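Local coordinates for metallo-beta-lactamase superfamily protein (Thermus thermophilus, PDB 2ZZI), which binds two iron ions in a metallo-beta-lactamase-fold active site and is probably a metal-dependent hydrolase, at the Fe (III) ion site. Coordinates in Å, arbitrary orientation; residue numbers count along the deposited sequence, not the author numbering.

The Fe (III) ion site. Residues 28, 53-54, 56, 58-59, 125, 144, 153, 184. With FE (Fe (III) ion), chain B; FE (Fe (III) ion), chain C.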
loop_
_atom_site.group_PDB
_atom_site.type_symbol
_atom_site.label_atom_id
_atom_site.label_comp_id
_atom_site.label_asym_id
_atom_site.label_seq_id
_atom_site.Cartn_x
_atom_site.Cartn_y
_atom_site.Cartn_z
ATOM N N ASP A 28 3.471 0.321 -3.107
ATOM C CA ASP A 28 3.056 -1.072 -3.347
ATOM C C ASP A 28 3.300 -1.580 -4.771
ATOM O O ASP A 28 2.349 -1.840 -5.510
ATOM C CB ASP A 28 1.577 -1.281 -2.994
ATOM C CG ASP A 28 1.251 -0.897 -1.562
ATOM O OD1 ASP A 28 2.183 -0.561 -0.800
ATOM O OD2 ASP A 28 0.055 -0.927 -1.202
ATOM N N THR A 53 2.330 -0.132 2.034
ATOM C CA THR A 53 1.243 0.032 2.991
ATOM C C THR A 53 1.188 -1.168 3.923
ATOM O O THR A 53 0.892 -1.028 5.107
ATOM C CB THR A 53 -0.113 0.193 2.293
ATOM O OG1 THR A 53 -0.302 -0.886 1.373
ATOM C CG2 THR A 53 -0.168 1.494 1.538
ATOM N N HIS A 54 1.468 -2.345 3.370
ATOM C CA HIS A 54 1.655 -3.564 4.158
ATOM C C HIS A 54 2.474 -4.570 3.358
ATOM O O HIS A 54 2.790 -4.327 2.200
ATOM C CB HIS A 54 0.322 -4.158 4.647
ATOM C CG HIS A 54 -0.620 -4.552 3.552
ATOM N ND1 HIS A 54 -1.248 -3.632 2.740
ATOM C CD2 HIS A 54 -1.068 -5.768 3.158
ATOM C CE1 HIS A 54 -2.028 -4.265 1.882
ATOM N NE2 HIS A 54 -1.939 -5.562 2.116
ATOM N N HIS A 56 1.959 -7.718 2.342
ATOM C CA HIS A 56 1.291 -8.848 1.710
ATOM C C HIS A 56 1.888 -9.063 0.326
ATOM O O HIS A 56 2.185 -8.104 -0.379
ATOM C CB HIS A 56 -0.223 -8.623 1.650
ATOM C CG HIS A 56 -0.926 -8.915 2.941
ATOM N ND1 HIS A 56 -2.286 -9.128 3.019
ATOM C CD2 HIS A 56 -0.453 -9.051 4.204
ATOM C CE1 HIS A 56 -2.622 -9.369 4.275
ATOM N NE2 HIS A 56 -1.527 -9.330 5.013
ATOM N N ASP A 58 0.950 -9.749 -2.595
ATOM C CA ASP A 58 0.336 -9.105 -3.754
ATOM C C ASP A 58 0.633 -7.601 -3.827
ATOM O O ASP A 58 0.154 -6.903 -4.724
ATOM C CB ASP A 58 -1.180 -9.378 -3.794
ATOM C CG ASP A 58 -1.926 -8.803 -2.589
ATOM O OD1 ASP A 58 -1.653 -9.221 -1.445
ATOM O OD2 ASP A 58 -2.810 -7.946 -2.787
ATOM N N HIS A 59 1.436 -7.106 -2.891
ATOM C CA HIS A 59 1.751 -5.681 -2.830
ATOM C C HIS A 59 3.254 -5.418 -2.908
ATOM O O HIS A 59 3.682 -4.271 -3.043
ATOM C CB HIS A 59 1.192 -5.068 -1.542
ATOM C CG HIS A 59 -0.304 -5.020 -1.490
ATOM N ND1 HIS A 59 -1.019 -3.860 -1.694
ATOM C CD2 HIS A 59 -1.220 -5.989 -1.258
ATOM C CE1 HIS A 59 -2.311 -4.116 -1.591
ATOM N NE2 HIS A 59 -2.460 -5.401 -1.329
ATOM N N HIS A 125 -5.746 -5.452 9.034
ATOM C CA HIS A 125 -5.527 -6.295 7.866
ATOM C C HIS A 125 -4.185 -6.993 8.040
ATOM O O HIS A 125 -4.012 -8.148 7.654
ATOM C CB HIS A 125 -5.541 -5.467 6.585
ATOM C CG HIS A 125 -5.351 -6.276 5.342
ATOM N ND1 HIS A 125 -6.382 -6.962 4.735
ATOM C CD2 HIS A 125 -4.251 -6.506 4.587
ATOM C CE1 HIS A 125 -5.922 -7.585 3.664
ATOM N NE2 HIS A 125 -4.632 -7.322 3.551
ATOM N N ASP A 144 -5.126 -2.055 1.602
ATOM C CA ASP A 144 -6.245 -2.988 1.701
ATOM C C ASP A 144 -7.185 -2.646 2.843
ATOM O O ASP A 144 -8.107 -3.395 3.138
ATOM C CB ASP A 144 -5.736 -4.420 1.863
ATOM C CG ASP A 144 -5.169 -4.989 0.578
ATOM O OD1 ASP A 144 -5.148 -4.272 -0.449
ATOM O OD2 ASP A 144 -4.745 -6.164 0.592
ATOM N N ARG A 153 -9.534 -7.992 4.433
ATOM C CA ARG A 153 -9.688 -9.293 5.080
ATOM C C ARG A 153 -9.235 -9.232 6.530
ATOM O O ARG A 153 -8.383 -8.415 6.887
ATOM C CB ARG A 153 -8.862 -10.349 4.356
ATOM C CG ARG A 153 -9.501 -10.871 3.099
ATOM C CD ARG A 153 -8.862 -12.192 2.705
ATOM N NE ARG A 153 -9.867 -13.236 2.505
ATOM C CZ ARG A 153 -9.597 -14.539 2.460
ATOM N NH1 ARG A 153 -8.343 -14.966 2.604
ATOM N NH2 ARG A 153 -10.582 -15.418 2.274
ATOM N N HIS A 184 -6.856 -2.330 -4.193
ATOM C CA HIS A 184 -7.641 -3.189 -5.073
ATOM C C HIS A 184 -8.935 -2.497 -5.469
ATOM O O HIS A 184 -9.618 -1.912 -4.631
ATOM C CB HIS A 184 -8.010 -4.503 -4.378
ATOM C CG HIS A 184 -6.839 -5.335 -3.955
ATOM N ND1 HIS A 184 -6.254 -6.271 -4.781
ATOM C CD2 HIS A 184 -6.174 -5.405 -2.778
ATOM C CE1 HIS A 184 -5.266 -6.866 -4.138
ATOM N NE2 HIS A 184 -5.198 -6.361 -2.920
HETATM FE FE FE B . -3.436 -7.230 1.861
HETATM FE FE FE C . -4.031 -7.015 -1.295
HETATM O O HOH W 1 -3.274 -8.366 0.638
#
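Two Fe (III) ions share the dinuclear centre of this metallo-beta-lactamase fold, where the HXHXDH motif supplies His54, His56, Asp58 and His59. Asp144 is the bridge. Its CB lies over the centre of one face of the His125 ring; CG stands beside the backbone N, anti to the carbonyl carbon (chi1 -74°), and lies about equally far from the two irons, 3.0 Å from FE of chain C and 3.1 Å from FE of chain B. At the tip, OD2 binds both irons, 2.1 Å from FE of chain B, while OD1 points to the chain C side without bonding to either ion. FE of chain B and FE of chain C are 3.2 Å apart, and water 1, which the two cations may ionise to hydroxide, forms the second bridge. Its oxygen is bonded to both irons, with 2.5 Å to FE of chain C, though its exact position between them is uncertain.

The chain B iron also takes NE2 of His54 and His125, but ND1 of His56, in a shape between square pyramid and trigonal bipyramid. Around the chain C iron, close to square pyramidal, NE2 of His59 and His184 join OD2 of Asp58. The other Asp58 oxygen, OD1, lies 2.8 Å from the oxygen of water 1 and so may orient it.

Behind the metals, Asp28 is the second-shell hub. Its OD1 accepts a hydrogen bond from the backbone N-H of Thr53 through the syn lone pair, and OD2 takes one from Thr53 OG1 at 2.6 Å the same way. His59 ND1 reaches OD2 from above the carboxylate plane, and His54 ND1 donates to Thr53 OG1 at 3.2 Å. One carboxylate thus steadies a histidine on each iron, directly for His59 and through Thr53 for His54, and may make their NE2 atoms better electron donors to the metals, indirectly for His54. The centre holds the bridging water between two cations, where it could serve as the nucleophile in hydrolysis.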